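Local coordinates for protein beta-L-arabinobiosidase (Bacteroides thetaiotaomicron, PDB 5MQR) that is a glycoside hydrolase that probably takes part in plant pectin breakdown by a gut bacterium, with possible sialidase and beta-L-arabinobiosidase activity, at residues Ser401-Pro404 with Val405-Ile409; Gly423-Ala426 with Glu427-Asn430; Val441-Gly445 with Glu446-Leu450; Pro1044-Pro1047 with Ala1048-Asp1052. All blocks are in the same frame, centred on the assembly; numbering follows the deposited sequence.

Contact 1 of 4, residues Ser401-Pro404 with Val405-Ile409; sequences SRIP and VPVQI
P404 and V405 form the bend where a strand ends, with I403 packed behind them. The peptide bond from V405 to P406 is cis, and the chain reverses about it: P404-V407 is a cis-proline turn of type VIb. With chi1 at 175°, CG2 of V405 lies beside the backbone N and so reaches back to O of I403, 3.6 Å away. The same methyl also touches the carbonyl carbon of P404. O of P404 is the polar centre of the bend. It receives a CA-H contact from CA of V407 at 3.3 Å, and CG2 of V407 lies beside it at 3.6 Å. One water donates to O of P404 at 3.0 Å and accepts from N of Q408 at 2.9 Å. It therefore bridges the two arms of the bend. On the apolar side CG2 of I403 faces CG2 of V407, a loose contact at 4.2 Å. D386 accepts from V405 N and pairs with R402, which ties the start of the bend to the chain beside it. Strand 397-403 runs between strands 387-393 and 52-57. I403 packs on L387 of the first, while I403 and V407 reach I336 and L338 of strand 334-339.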
ATOM      1  N   SER A 401       8.307 -19.180  -9.739  1.00 22.78           N
ATOM      2  CA  SER A 401       7.965 -17.764  -9.683  1.00 23.38           C
ATOM      3  C   SER A 401       8.331 -17.217  -8.331  1.00 23.64           C
ATOM      4  O   SER A 401       8.091 -17.843  -7.305  1.00 23.12           O
ATOM      5  CB  SER A 401       6.484 -17.502  -9.977  1.00 23.72           C
ATOM      6  OG  SER A 401       6.241 -17.428 -11.382  1.00 24.20           O
ATOM      7  N   ARG A 402       8.941 -16.043  -8.352  1.00 24.55           N
ATOM      8  CA  ARG A 402       9.205 -15.274  -7.152  1.00 25.49           C
ATOM      9  C   ARG A 402       8.155 -14.165  -7.065  1.00 24.35           C
ATOM     10  O   ARG A 402       7.992 -13.397  -7.998  1.00 24.17           O
ATOM     11  CB  ARG A 402      10.584 -14.665  -7.235  1.00 26.83           C
ATOM     12  CG  ARG A 402      10.941 -13.789  -6.055  1.00 28.75           C
ATOM     13  CD  ARG A 402      11.996 -12.817  -6.513  1.00 31.03           C
ATOM     14  NE  ARG A 402      12.607 -12.109  -5.415  1.00 33.47           N
ATOM     15  CZ  ARG A 402      13.447 -11.083  -5.543  1.00 35.15           C
ATOM     16  NH1 ARG A 402      13.764 -10.590  -6.736  1.00 35.03           N
ATOM     17  NH2 ARG A 402      13.949 -10.526  -4.440  1.00 37.18           N
ATOM     18  N   ILE A 403       7.490 -14.080  -5.927  1.00 23.82           N
ATOM     19  CA  ILE A 403       6.477 -13.058  -5.667  1.00 24.03           C
ATOM     20  C   ILE A 403       6.943 -12.217  -4.467  1.00 24.21           C
ATOM     21  O   ILE A 403       7.087 -12.756  -3.367  1.00 24.43           O
ATOM     22  CB  ILE A 403       5.117 -13.707  -5.398  1.00 23.42           C
ATOM     23  CG1 ILE A 403       4.699 -14.515  -6.637  1.00 23.32           C
ATOM     24  CG2 ILE A 403       4.081 -12.656  -5.031  1.00 23.09           C
ATOM     25  CD1 ILE A 403       3.896 -15.750  -6.319  1.00 23.71           C
ATOM     26  N   PRO A 404       7.220 -10.910  -4.687  1.00 24.39           N
ATOM     27  CA  PRO A 404       7.695 -10.082  -3.560  1.00 25.15           C
ATOM     28  C   PRO A 404       6.686  -9.953  -2.424  1.00 24.55           C
ATOM     29  O   PRO A 404       5.496  -9.888  -2.679  1.00 24.41           O
ATOM     30  CB  PRO A 404       7.985  -8.717  -4.199  1.00 24.95           C
ATOM     31  CG  PRO A 404       8.315  -9.073  -5.621  1.00 25.30           C
ATOM     32  CD  PRO A 404       7.363 -10.195  -5.966  1.00 24.61           C
ATOM     33  N   VAL A 405       7.205  -9.980  -1.200  1.00 24.36           N
ATOM     34  CA  VAL A 405       6.441  -9.894   0.037  1.00 24.54           C
ATOM     35  C   VAL A 405       7.025  -8.716   0.831  1.00 24.47           C
ATOM     36  O   VAL A 405       8.257  -8.549   0.885  1.00 23.21           O
ATOM     37  CB  VAL A 405       6.549 -11.206   0.826  1.00 25.21           C
ATOM     38  CG1 VAL A 405       5.863 -11.127   2.180  1.00 25.43           C
ATOM     39  CG2 VAL A 405       5.953 -12.340  -0.003  1.00 25.09           C
ATOM     40  N   PRO A 406       6.173  -7.858   1.406  1.00 24.98           N
ATOM     41  CA  PRO A 406       4.697  -7.926   1.306  1.00 24.57           C
ATOM     42  C   PRO A 406       4.160  -7.803  -0.117  1.00 23.45           C
ATOM     43  O   PRO A 406       4.723  -7.076  -0.930  1.00 22.18           O
ATOM     44  CB  PRO A 406       4.211  -6.731   2.171  1.00 25.11           C
ATOM     45  CG  PRO A 406       5.427  -5.985   2.623  1.00 25.22           C
ATOM     46  CD  PRO A 406       6.668  -6.723   2.221  1.00 24.88           C
ATOM     47  N   VAL A 407       3.075  -8.520  -0.402  1.00 23.92           N
ATOM     48  CA  VAL A 407       2.549  -8.590  -1.764  1.00 24.27           C
ATOM     49  C   VAL A 407       1.821  -7.292  -2.090  1.00 24.74           C
ATOM     50  O   VAL A 407       0.883  -6.963  -1.426  1.00 25.17           O
ATOM     51  CB  VAL A 407       1.620  -9.800  -1.940  1.00 24.14           C
ATOM     52  CG1 VAL A 407       1.142  -9.899  -3.404  1.00 23.88           C
ATOM     53  CG2 VAL A 407       2.323 -11.097  -1.492  1.00 23.97           C
ATOM     54  N   GLN A 408       2.286  -6.553  -3.083  1.00 26.11           N
ATOM     55  CA  GLN A 408       1.711  -5.263  -3.479  1.00 27.93           C
ATOM     56  C   GLN A 408       0.869  -5.477  -4.737  1.00 26.85           C
ATOM     57  O   GLN A 408       1.353  -6.069  -5.670  1.00 26.05           O
ATOM     58  CB  GLN A 408       2.820  -4.266  -3.846  1.00 30.86           C
ATOM     59  CG  GLN A 408       3.232  -3.213  -2.846  1.00 33.96           C
ATOM     60  CD  GLN A 408       4.330  -2.330  -3.431  1.00 37.73           C
ATOM     61  OE1 GLN A 408       5.493  -2.754  -3.535  1.00 39.83           O
ATOM     62  NE2 GLN A 408       3.959  -1.133  -3.888  1.00 39.28           N
ATOM     63  N   ILE A 409      -0.357  -4.964  -4.763  1.00 26.94           N
ATOM     64  CA  ILE A 409      -1.210  -5.014  -5.941  1.00 28.33           C
ATOM     65  C   ILE A 409      -0.886  -3.863  -6.911  1.00 28.29           C
ATOM     66  O   ILE A 409      -0.701  -4.091  -8.108  1.00 29.85           O
ATOM     67  CB  ILE A 409      -2.720  -4.926  -5.608  1.00 28.89           C
ATOM     68  CG1 ILE A 409      -3.137  -5.903  -4.504  1.00 30.90           C
ATOM     69  CG2 ILE A 409      -3.553  -5.138  -6.866  1.00 28.91           C
ATOM     70  CD1 ILE A 409      -2.618  -7.300  -4.688  1.00 32.18           C
TER
HETATM   71  O   HOH W   1       4.515  -7.777  -4.551  1.00 25.12           O

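Contact 2 of 4, residues Gly423-Ala426 with Glu427-Asn430; sequences GSIA and ELTN
G423 offers its backbone N to OE2 of E427, four residues on, in a weak hydrogen bond of 3.3 Å. The E427 side chain makes this possible by folding back: CG sits beside its own backbone N (chi1 -71°), and the carboxylate returns over the start of the turn. S424 follows. Its carbonyl O takes the N-H of E427 at 3.0 Å, with the donor 48° out of the carbonyl plane. Its OG stands 3.7 Å from OE2 of E427. I425 repeats the pattern one residue later. Its O accepts from N of L428 at 2.8 Å, again from above the carbonyl plane. These successive three-residue steps are those of a short 3-10 turn. CB of L428 also leans on O of I425 at 3.4 Å. The two side chains meet more loosely, CG2 of I425 lying 4.3 Å from CD1 of L428, and both pack on I433 of strand 431-435. A426 lies within the turn, which runs on into E427; its O is hydrogen-bonded to R402. L428 then centres an inverse gamma turn. The contact thus has an apolar side against the strand and an acidic side at the surface. Backbone bonds carry most of the turn. The E427 carboxylate probably adds only a modest electrostatic pull on the amide groups at its start.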
ATOM      1  N   GLY A 423      22.495  -4.704  -9.978  1.00 36.85           N
ATOM      2  CA  GLY A 423      23.534  -5.664 -10.352  1.00 36.95           C
ATOM      3  C   GLY A 423      23.007  -6.906 -11.035  1.00 36.43           C
ATOM      4  O   GLY A 423      23.730  -7.533 -11.788  1.00 37.82           O
ATOM      5  N   SER A 424      21.749  -7.260 -10.778  1.00 35.28           N
ATOM      6  CA  SER A 424      21.119  -8.462 -11.350  1.00 34.44           C
ATOM      7  C   SER A 424      19.601  -8.257 -11.374  1.00 33.22           C
ATOM      8  O   SER A 424      19.084  -7.335 -10.711  1.00 31.45           O
ATOM      9  CB  SER A 424      21.451  -9.700 -10.508  1.00 34.71           C
ATOM     10  OG  SER A 424      20.832  -9.611  -9.217  1.00 35.35           O
ATOM     11  N   ILE A 425      18.892  -9.111 -12.124  1.00 32.54           N
ATOM     12  CA  ILE A 425      17.433  -8.973 -12.243  1.00 31.62           C
ATOM     13  C   ILE A 425      16.693  -9.177 -10.923  1.00 30.29           C
ATOM     14  O   ILE A 425      15.631  -8.582 -10.730  1.00 27.96           O
ATOM     15  CB  ILE A 425      16.800  -9.825 -13.375  1.00 32.07           C
ATOM     16  CG1 ILE A 425      17.031 -11.317 -13.186  1.00 32.92           C
ATOM     17  CG2 ILE A 425      17.309  -9.353 -14.739  1.00 32.25           C
ATOM     18  CD1 ILE A 425      16.209 -12.147 -14.162  1.00 33.67           C
ATOM     19  N   ALA A 426      17.271  -9.963 -10.008  1.00 29.37           N
ATOM     20  CA  ALA A 426      16.738 -10.092  -8.657  1.00 29.51           C
ATOM     21  C   ALA A 426      16.517  -8.746  -7.981  1.00 30.02           C
ATOM     22  O   ALA A 426      15.703  -8.666  -7.070  1.00 29.95           O
ATOM     23  CB  ALA A 426      17.655 -10.949  -7.783  1.00 29.89           C
ATOM     24  N   GLU A 427      17.251  -7.705  -8.386  1.00 30.94           N
ATOM     25  CA  GLU A 427      17.069  -6.362  -7.822  1.00 31.67           C
ATOM     26  C   GLU A 427      16.021  -5.506  -8.542  1.00 30.32           C
ATOM     27  O   GLU A 427      15.748  -4.373  -8.119  1.00 29.87           O
ATOM     28  CB  GLU A 427      18.414  -5.627  -7.759  1.00 34.64           C
ATOM     29  CG  GLU A 427      19.385  -6.171  -6.714  1.00 37.30           C
ATOM     30  CD  GLU A 427      20.792  -5.685  -6.959  1.00 40.53           C
ATOM     31  OE1 GLU A 427      21.046  -4.475  -6.776  1.00 43.35           O
ATOM     32  OE2 GLU A 427      21.647  -6.511  -7.361  1.00 46.33           O
ATOM     33  N   LEU A 428      15.429  -6.027  -9.615  1.00 29.61           N
ATOM     34  CA  LEU A 428      14.328  -5.345 -10.296  1.00 29.56           C
ATOM     35  C   LEU A 428      12.989  -5.644  -9.627  1.00 29.35           C
ATOM     36  O   LEU A 428      12.096  -6.277 -10.202  1.00 28.88           O
ATOM     37  CB  LEU A 428      14.300  -5.675 -11.781  1.00 29.59           C
ATOM     38  CG  LEU A 428      15.567  -5.320 -12.558  1.00 30.57           C
ATOM     39  CD1 LEU A 428      15.364  -5.571 -14.052  1.00 31.09           C
ATOM     40  CD2 LEU A 428      16.001  -3.886 -12.331  1.00 31.39           C
ATOM     41  N   THR A 429      12.867  -5.096  -8.421  1.00 29.60           N
ATOM     42  CA  THR A 429      11.711  -5.242  -7.523  1.00 29.67           C
ATOM     43  C   THR A 429      10.416  -4.650  -8.099  1.00 27.42           C
ATOM     44  O   THR A 429       9.331  -5.096  -7.763  1.00 27.31           O
ATOM     45  CB  THR A 429      12.016  -4.556  -6.145  1.00 30.83           C
ATOM     46  OG1 THR A 429      12.498  -3.219  -6.357  1.00 32.69           O
ATOM     47  CG2 THR A 429      13.083  -5.321  -5.362  1.00 31.38           C
ATOM     48  N   ASN A 430      10.543  -3.639  -8.942  1.00 26.42           N
ATOM     49  CA  ASN A 430       9.408  -2.971  -9.559  1.00 25.95           C
ATOM     50  C   ASN A 430       9.063  -3.468 -10.976  1.00 24.64           C
ATOM     51  O   ASN A 430       8.172  -2.888 -11.618  1.00 24.57           O
ATOM     52  CB  ASN A 430       9.692  -1.473  -9.632  1.00 26.81           C
ATOM     53  CG  ASN A 430       9.773  -0.834  -8.276  1.00 27.97           C
ATOM     54  OD1 ASN A 430       8.877  -0.986  -7.434  1.00 28.64           O
ATOM     55  ND2 ASN A 430      10.836  -0.100  -8.052  1.00 28.92           N
TER

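Contact 3 of 4, residues Val441-Gly445 with Glu446-Leu450; sequences VSLEG and EWLKL
K449 NZ meets OE1 of E444 at 2.6 Å in a salt bridge across a two-residue beta hairpin. The ammonium comes to the anti side of the carboxylate, 28° out of its plane. A kink at chi3 of K449 (-25°) turns the end of the chain toward E444. OE2 of E444 is paired with R603 of strand 600-610, so the carboxylate answers two positive charges, one at each oxygen. Replacing E444 by alanine is likely to leave K449 and R603 without this shared carboxylate. The same face carries S442, whose OG lies 3.7 Å from CE of K449. S442 and K449 form a hydrogen-bonded antiparallel pair, with K449 N to S442 O at 2.7 Å. E444 and W447 form the next such pair and close a type II' turn. Its first corner is G445, with a positive phi that suits glycine. The other face is apolar. CD1 of L448 touches CG1 of V441 at 3.7 Å and CD2 of L443 at 4.1 Å, against V461 and W431. At the turn the W447 ring stands nearly perpendicular to the E444 carboxylate (86°). O of E444 lies at the ring's edge, 3.6 Å from CD1 of W447.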
ATOM      1  N   VAL A 441      15.669 -12.792 -19.945  1.00 24.43           N
ATOM      2  CA  VAL A 441      15.770 -11.388 -19.626  1.00 24.28           C
ATOM      3  C   VAL A 441      16.989 -11.187 -18.725  1.00 24.60           C
ATOM      4  O   VAL A 441      17.198 -11.967 -17.817  1.00 24.44           O
ATOM      5  CB  VAL A 441      14.480 -10.925 -18.923  1.00 23.92           C
ATOM      6  CG1 VAL A 441      14.623  -9.500 -18.398  1.00 23.74           C
ATOM      7  CG2 VAL A 441      13.306 -11.058 -19.875  1.00 23.69           C
ATOM      8  N   SER A 442      17.778 -10.145 -18.970  1.00 25.11           N
ATOM      9  CA  SER A 442      18.994  -9.924 -18.208  1.00 26.39           C
ATOM     10  C   SER A 442      19.350  -8.456 -18.191  1.00 26.88           C
ATOM     11  O   SER A 442      18.771  -7.682 -18.933  1.00 27.31           O
ATOM     12  CB  SER A 442      20.174 -10.718 -18.827  1.00 27.08           C
ATOM     13  OG  SER A 442      20.407 -10.271 -20.163  1.00 27.84           O
ATOM     14  N   LEU A 443      20.333  -8.096 -17.366  1.00 27.41           N
ATOM     15  CA  LEU A 443      20.887  -6.746 -17.350  1.00 28.41           C
ATOM     16  C   LEU A 443      22.224  -6.674 -18.074  1.00 29.18           C
ATOM     17  O   LEU A 443      23.001  -7.626 -18.079  1.00 29.94           O
ATOM     18  CB  LEU A 443      21.070  -6.267 -15.917  1.00 28.95           C
ATOM     19  CG  LEU A 443      19.761  -6.022 -15.162  1.00 29.47           C
ATOM     20  CD1 LEU A 443      20.018  -5.813 -13.676  1.00 30.04           C
ATOM     21  CD2 LEU A 443      19.023  -4.838 -15.746  1.00 29.41           C
ATOM     22  N   GLU A 444      22.469  -5.534 -18.693  1.00 29.76           N
ATOM     23  CA  GLU A 444      23.730  -5.246 -19.338  1.00 30.90           C
ATOM     24  C   GLU A 444      24.005  -3.764 -19.115  1.00 31.16           C
ATOM     25  O   GLU A 444      23.717  -2.914 -19.962  1.00 29.74           O
ATOM     26  CB  GLU A 444      23.653  -5.602 -20.826  1.00 31.87           C
ATOM     27  CG  GLU A 444      24.932  -5.368 -21.630  1.00 33.40           C
ATOM     28  CD  GLU A 444      24.704  -5.562 -23.124  1.00 34.81           C
ATOM     29  OE1 GLU A 444      24.584  -6.719 -23.564  1.00 35.39           O
ATOM     30  OE2 GLU A 444      24.625  -4.553 -23.874  1.00 36.13           O
ATOM     31  N   GLY A 445      24.563  -3.471 -17.942  1.00 32.25           N
ATOM     32  CA  GLY A 445      24.838  -2.098 -17.529  1.00 33.29           C
ATOM     33  C   GLY A 445      23.554  -1.292 -17.421  1.00 32.93           C
ATOM     34  O   GLY A 445      22.663  -1.643 -16.641  1.00 32.50           O
ATOM     35  N   GLU A 446      23.445  -0.260 -18.258  1.00 34.05           N
ATOM     36  CA  GLU A 446      22.294   0.663 -18.264  1.00 34.33           C
ATOM     37  C   GLU A 446      21.040   0.001 -18.889  1.00 31.10           C
ATOM     38  O   GLU A 446      19.941   0.542 -18.785  1.00 29.60           O
ATOM     39  CB  GLU A 446      22.671   1.980 -19.013  1.00 37.50           C
ATOM     40  CG  GLU A 446      22.627   1.871 -20.548  1.00 41.44           C
ATOM     41  CD  GLU A 446      23.416   2.943 -21.322  1.00 46.78           C
ATOM     42  OE1 GLU A 446      24.658   2.978 -21.159  1.00 50.15           O
ATOM     43  OE2 GLU A 446      22.813   3.709 -22.150  1.00 50.31           O
ATOM     44  N   TRP A 447      21.223  -1.142 -19.552  1.00 29.31           N
ATOM     45  CA  TRP A 447      20.189  -1.770 -20.351  1.00 28.28           C
ATOM     46  C   TRP A 447      19.504  -2.969 -19.666  1.00 27.05           C
ATOM     47  O   TRP A 447      20.171  -3.887 -19.149  1.00 26.68           O
ATOM     48  CB  TRP A 447      20.777  -2.273 -21.668  1.00 28.18           C
ATOM     49  CG  TRP A 447      21.402  -1.237 -22.575  1.00 28.72           C
ATOM     50  CD1 TRP A 447      22.726  -1.100 -22.860  1.00 29.05           C
ATOM     51  CD2 TRP A 447      20.721  -0.271 -23.369  1.00 28.59           C
ATOM     52  NE1 TRP A 447      22.919  -0.079 -23.740  1.00 29.72           N
ATOM     53  CE2 TRP A 447      21.705   0.454 -24.075  1.00 29.57           C
ATOM     54  CE3 TRP A 447      19.378   0.088 -23.520  1.00 28.27           C
ATOM     55  CZ2 TRP A 447      21.391   1.508 -24.938  1.00 29.70           C
ATOM     56  CZ3 TRP A 447      19.059   1.126 -24.387  1.00 28.54           C
ATOM     57  CH2 TRP A 447      20.065   1.818 -25.092  1.00 29.39           C
ATOM     58  N   LEU A 448      18.178  -2.960 -19.705  1.00 25.83           N
ATOM     59  CA  LEU A 448      17.386  -4.168 -19.499  1.00 25.43           C
ATOM     60  C   LEU A 448      17.297  -4.860 -20.855  1.00 25.65           C
ATOM     61  O   LEU A 448      16.796  -4.262 -21.809  1.00 25.61           O
ATOM     62  CB  LEU A 448      15.998  -3.821 -18.996  1.00 24.68           C
ATOM     63  CG  LEU A 448      15.043  -4.986 -18.718  1.00 24.67           C
ATOM     64  CD1 LEU A 448      15.607  -6.003 -17.726  1.00 24.44           C
ATOM     65  CD2 LEU A 448      13.742  -4.416 -18.198  1.00 24.24           C
ATOM     66  N   LYS A 449      17.802  -6.090 -20.948  1.00 25.80           N
ATOM     67  CA  LYS A 449      17.924  -6.787 -22.242  1.00 26.36           C
ATOM     68  C   LYS A 449      16.931  -7.923 -22.333  1.00 25.62           C
ATOM     69  O   LYS A 449      16.772  -8.685 -21.394  1.00 24.22           O
ATOM     70  CB  LYS A 449      19.330  -7.348 -22.439  1.00 27.41           C
ATOM     71  CG  LYS A 449      19.689  -7.689 -23.884  1.00 28.24           C
ATOM     72  CD  LYS A 449      20.942  -8.551 -24.084  1.00 29.20           C
ATOM     73  CE  LYS A 449      21.949  -8.463 -22.965  1.00 29.56           C
ATOM     74  NZ  LYS A 449      23.291  -8.945 -23.309  1.00 30.73           N
ATOM     75  N   LEU A 450      16.278  -8.003 -23.491  1.00 25.72           N
ATOM     76  CA  LEU A 450      15.403  -9.079 -23.847  1.00 25.63           C
ATOM     77  C   LEU A 450      16.068  -9.826 -24.999  1.00 26.18           C
ATOM     78  O   LEU A 450      16.352  -9.222 -26.031  1.00 25.76           O
ATOM     79  CB  LEU A 450      14.071  -8.513 -24.311  1.00 25.81           C
ATOM     80  CG  LEU A 450      13.234  -7.858 -23.209  1.00 26.09           C
ATOM     81  CD1 LEU A 450      13.817  -6.538 -22.767  1.00 26.57           C
ATOM     82  CD2 LEU A 450      11.813  -7.628 -23.705  1.00 26.77           C
TER

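Contact 4 of 4, residues Pro1044-Pro1047 with Ala1048-Asp1052; sequences PLIP and ADKWD
I1046 packs against K1050 and W1051 across a type II beta turn running from P1047 to K1050. The turn lies in the loop between strands 1040-1042 and 1053-1061, within the glycosyl hydrolase family 65 C-terminal domain. The inner side is the tight one. CD1 of I1046 reaches CZ3 of W1051 at 3.8 Å, the two side chains crossing at about a right angle. CG2 of I1046 meets CB of K1050 at 3.7 Å. CG1 of I1046 lies beside the backbone N (chi1 -62°) and CG2 beside the carbonyl carbon, which sends CD1 to W1051 and CG2 to K1050. With an alanine here, a gap is likely to open beside the indole, and CB of K1050 to lose the methyl that packs on it. CG of K1050 in turn lies 3.6 Å above one face of the W1051 ring, toward its rim. The indole is held further by an NE1 bond to Q665 and by edge-to-face contacts with F668 and F976. P1047 lies alongside K1050, and both touch F976 of helix 972-985. The outer side is looser. A1048 and D1049 form the exposed corners, D1049 taking the positive phi (73°) of the third position of a type II turn. The turn's own bond, K1050 N to P1047 O, is weak at 3.3 Å. A water reinforces the closure: it donates to O of P1047 at 2.8 Å and accepts from N of W1051, also at 2.8 Å.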
ATOM      1  N   PRO A1044       1.019  10.369  15.632  1.00 26.09           N
ATOM      2  CA  PRO A1044      -0.439  10.319  15.718  1.00 26.03           C
ATOM      3  C   PRO A1044      -0.941  10.203  17.141  1.00 26.14           C
ATOM      4  O   PRO A1044      -0.394   9.450  17.917  1.00 26.07           O
ATOM      5  CB  PRO A1044      -0.809   9.063  14.940  1.00 25.80           C
ATOM      6  CG  PRO A1044       0.395   8.700  14.166  1.00 26.14           C
ATOM      7  CD  PRO A1044       1.566   9.201  14.933  1.00 26.48           C
ATOM      8  N   LEU A1045      -1.978  10.957  17.465  1.00 26.84           N
ATOM      9  CA  LEU A1045      -2.609  10.879  18.769  1.00 28.51           C
ATOM     10  C   LEU A1045      -3.904  10.082  18.660  1.00 30.02           C
ATOM     11  O   LEU A1045      -4.963  10.528  19.057  1.00 32.80           O
ATOM     12  CB  LEU A1045      -2.873  12.293  19.317  1.00 27.57           C
ATOM     13  CG  LEU A1045      -1.674  13.223  19.322  1.00 27.44           C
ATOM     14  CD1 LEU A1045      -2.116  14.636  19.654  1.00 27.36           C
ATOM     15  CD2 LEU A1045      -0.587  12.715  20.249  1.00 27.99           C
ATOM     16  N   ILE A1046      -3.817   8.911  18.074  1.00 32.13           N
ATOM     17  CA  ILE A1046      -4.932   7.998  17.969  1.00 32.24           C
ATOM     18  C   ILE A1046      -4.528   6.879  18.921  1.00 32.47           C
ATOM     19  O   ILE A1046      -3.377   6.476  18.915  1.00 34.07           O
ATOM     20  CB  ILE A1046      -5.071   7.527  16.525  1.00 32.01           C
ATOM     21  CG1 ILE A1046      -5.357   8.736  15.659  1.00 32.29           C
ATOM     22  CG2 ILE A1046      -6.187   6.503  16.381  1.00 32.22           C
ATOM     23  CD1 ILE A1046      -5.411   8.442  14.178  1.00 32.27           C
ATOM     24  N   PRO A1047      -5.440   6.416  19.790  1.00 32.77           N
ATOM     25  CA  PRO A1047      -5.046   5.282  20.624  1.00 33.37           C
ATOM     26  C   PRO A1047      -4.792   4.010  19.835  1.00 34.70           C
ATOM     27  O   PRO A1047      -5.283   3.840  18.695  1.00 33.87           O
ATOM     28  CB  PRO A1047      -6.233   5.075  21.573  1.00 33.36           C
ATOM     29  CG  PRO A1047      -7.311   5.994  21.125  1.00 33.08           C
ATOM     30  CD  PRO A1047      -6.724   7.010  20.202  1.00 32.52           C
ATOM     31  N   ALA A1048      -4.020   3.130  20.456  1.00 37.22           N
ATOM     32  CA  ALA A1048      -3.820   1.789  19.945  1.00 39.49           C
ATOM     33  C   ALA A1048      -5.184   1.103  19.888  1.00 39.83           C
ATOM     34  O   ALA A1048      -5.988   1.213  20.833  1.00 41.42           O
ATOM     35  CB  ALA A1048      -2.851   0.996  20.839  1.00 39.99           C
ATOM     36  N   ASP A1049      -5.448   0.447  18.760  1.00 39.18           N
ATOM     37  CA  ASP A1049      -6.688  -0.332  18.533  1.00 39.68           C
ATOM     38  C   ASP A1049      -7.949   0.489  18.318  1.00 36.37           C
ATOM     39  O   ASP A1049      -9.060  -0.054  18.394  1.00 38.55           O
ATOM     40  CB  ASP A1049      -6.919  -1.401  19.630  1.00 43.06           C
ATOM     41  CG  ASP A1049      -5.773  -2.365  19.729  1.00 46.94           C
ATOM     42  OD1 ASP A1049      -5.622  -3.175  18.774  1.00 52.14           O
ATOM     43  OD2 ASP A1049      -5.010  -2.292  20.725  1.00 50.14           O
ATOM     44  N   LYS A1050      -7.802   1.782  18.043  1.00 32.47           N
ATOM     45  CA  LYS A1050      -8.956   2.588  17.689  1.00 29.95           C
ATOM     46  C   LYS A1050      -9.384   2.242  16.258  1.00 27.98           C
ATOM     47  O   LYS A1050     -10.527   1.869  16.040  1.00 26.89           O
ATOM     48  CB  LYS A1050      -8.627   4.077  17.813  1.00 29.86           C
ATOM     49  CG  LYS A1050      -9.725   5.042  17.397  1.00 29.08           C
ATOM     50  CD  LYS A1050     -11.062   4.796  18.082  1.00 29.21           C
ATOM     51  CE  LYS A1050     -11.026   5.090  19.576  1.00 30.60           C
ATOM     52  NZ  LYS A1050     -12.394   4.928  20.170  1.00 31.39           N
ATOM     53  N   TRP A1051      -8.443   2.368  15.314  1.00 25.86           N
ATOM     54  CA  TRP A1051      -8.658   2.151  13.889  1.00 24.65           C
ATOM     55  C   TRP A1051      -7.669   1.122  13.279  1.00 24.28           C
ATOM     56  O   TRP A1051      -6.449   1.269  13.401  1.00 24.58           O
ATOM     57  CB  TRP A1051      -8.506   3.482  13.126  1.00 23.62           C
ATOM     58  CG  TRP A1051      -9.558   4.499  13.417  1.00 24.05           C
ATOM     59  CD1 TRP A1051     -10.806   4.287  13.972  1.00 24.01           C
ATOM     60  CD2 TRP A1051      -9.494   5.897  13.118  1.00 23.55           C
ATOM     61  NE1 TRP A1051     -11.476   5.472  14.081  1.00 23.66           N
ATOM     62  CE2 TRP A1051     -10.699   6.474  13.560  1.00 23.53           C
ATOM     63  CE3 TRP A1051      -8.519   6.722  12.541  1.00 23.41           C
ATOM     64  CZ2 TRP A1051     -10.965   7.839  13.431  1.00 23.33           C
ATOM     65  CZ3 TRP A1051      -8.776   8.076  12.428  1.00 23.25           C
ATOM     66  CH2 TRP A1051     -10.001   8.619  12.859  1.00 23.26           C
ATOM     67  N   ASP A1052      -8.193   0.126  12.569  1.00 24.09           N
ATOM     68  CA  ASP A1052      -7.346  -0.859  11.903  1.00 24.32           C
ATOM     69  C   ASP A1052      -6.520  -0.254  10.783  1.00 23.50           C
ATOM     70  O   ASP A1052      -5.478  -0.797  10.435  1.00 23.69           O
ATOM     71  CB  ASP A1052      -8.173  -1.996  11.315  1.00 25.04           C
ATOM     72  CG  ASP A1052      -8.762  -2.894  12.366  1.00 25.95           C
ATOM     73  OD1 ASP A1052      -8.379  -2.817  13.562  1.00 26.14           O
ATOM     74  OD2 ASP A1052      -9.615  -3.703  11.970  1.00 27.24           O
TER
HETATM   75  O   HOH W   2      -5.799   2.955  16.072  1.00 32.73           O

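Contacts 1, 2 and 3 follow one another along the chain and form a connected group. The centres of contacts 1 and 2 are about 13 Å apart, joined by the hydrogen bond from NH1 of R402 to O of A426 at 2.8 Å. Contacts 2 and 3 lie closer, with centres about 10 Å apart. CD1 of L428 packs on CD1 of L448 at 3.7 Å, and CD1 of L443 reaches C of S424 at 3.4 Å. The side chain of E427 is about 3 Å from a bound EPE (HEPES), probably from the crystallisation liquor. A calcium ion lies about 12 Å from the side chain of V441. Contact 4 stands apart, about 28 Å from contact 1 and about 46 Å from contact 3, centre to centre.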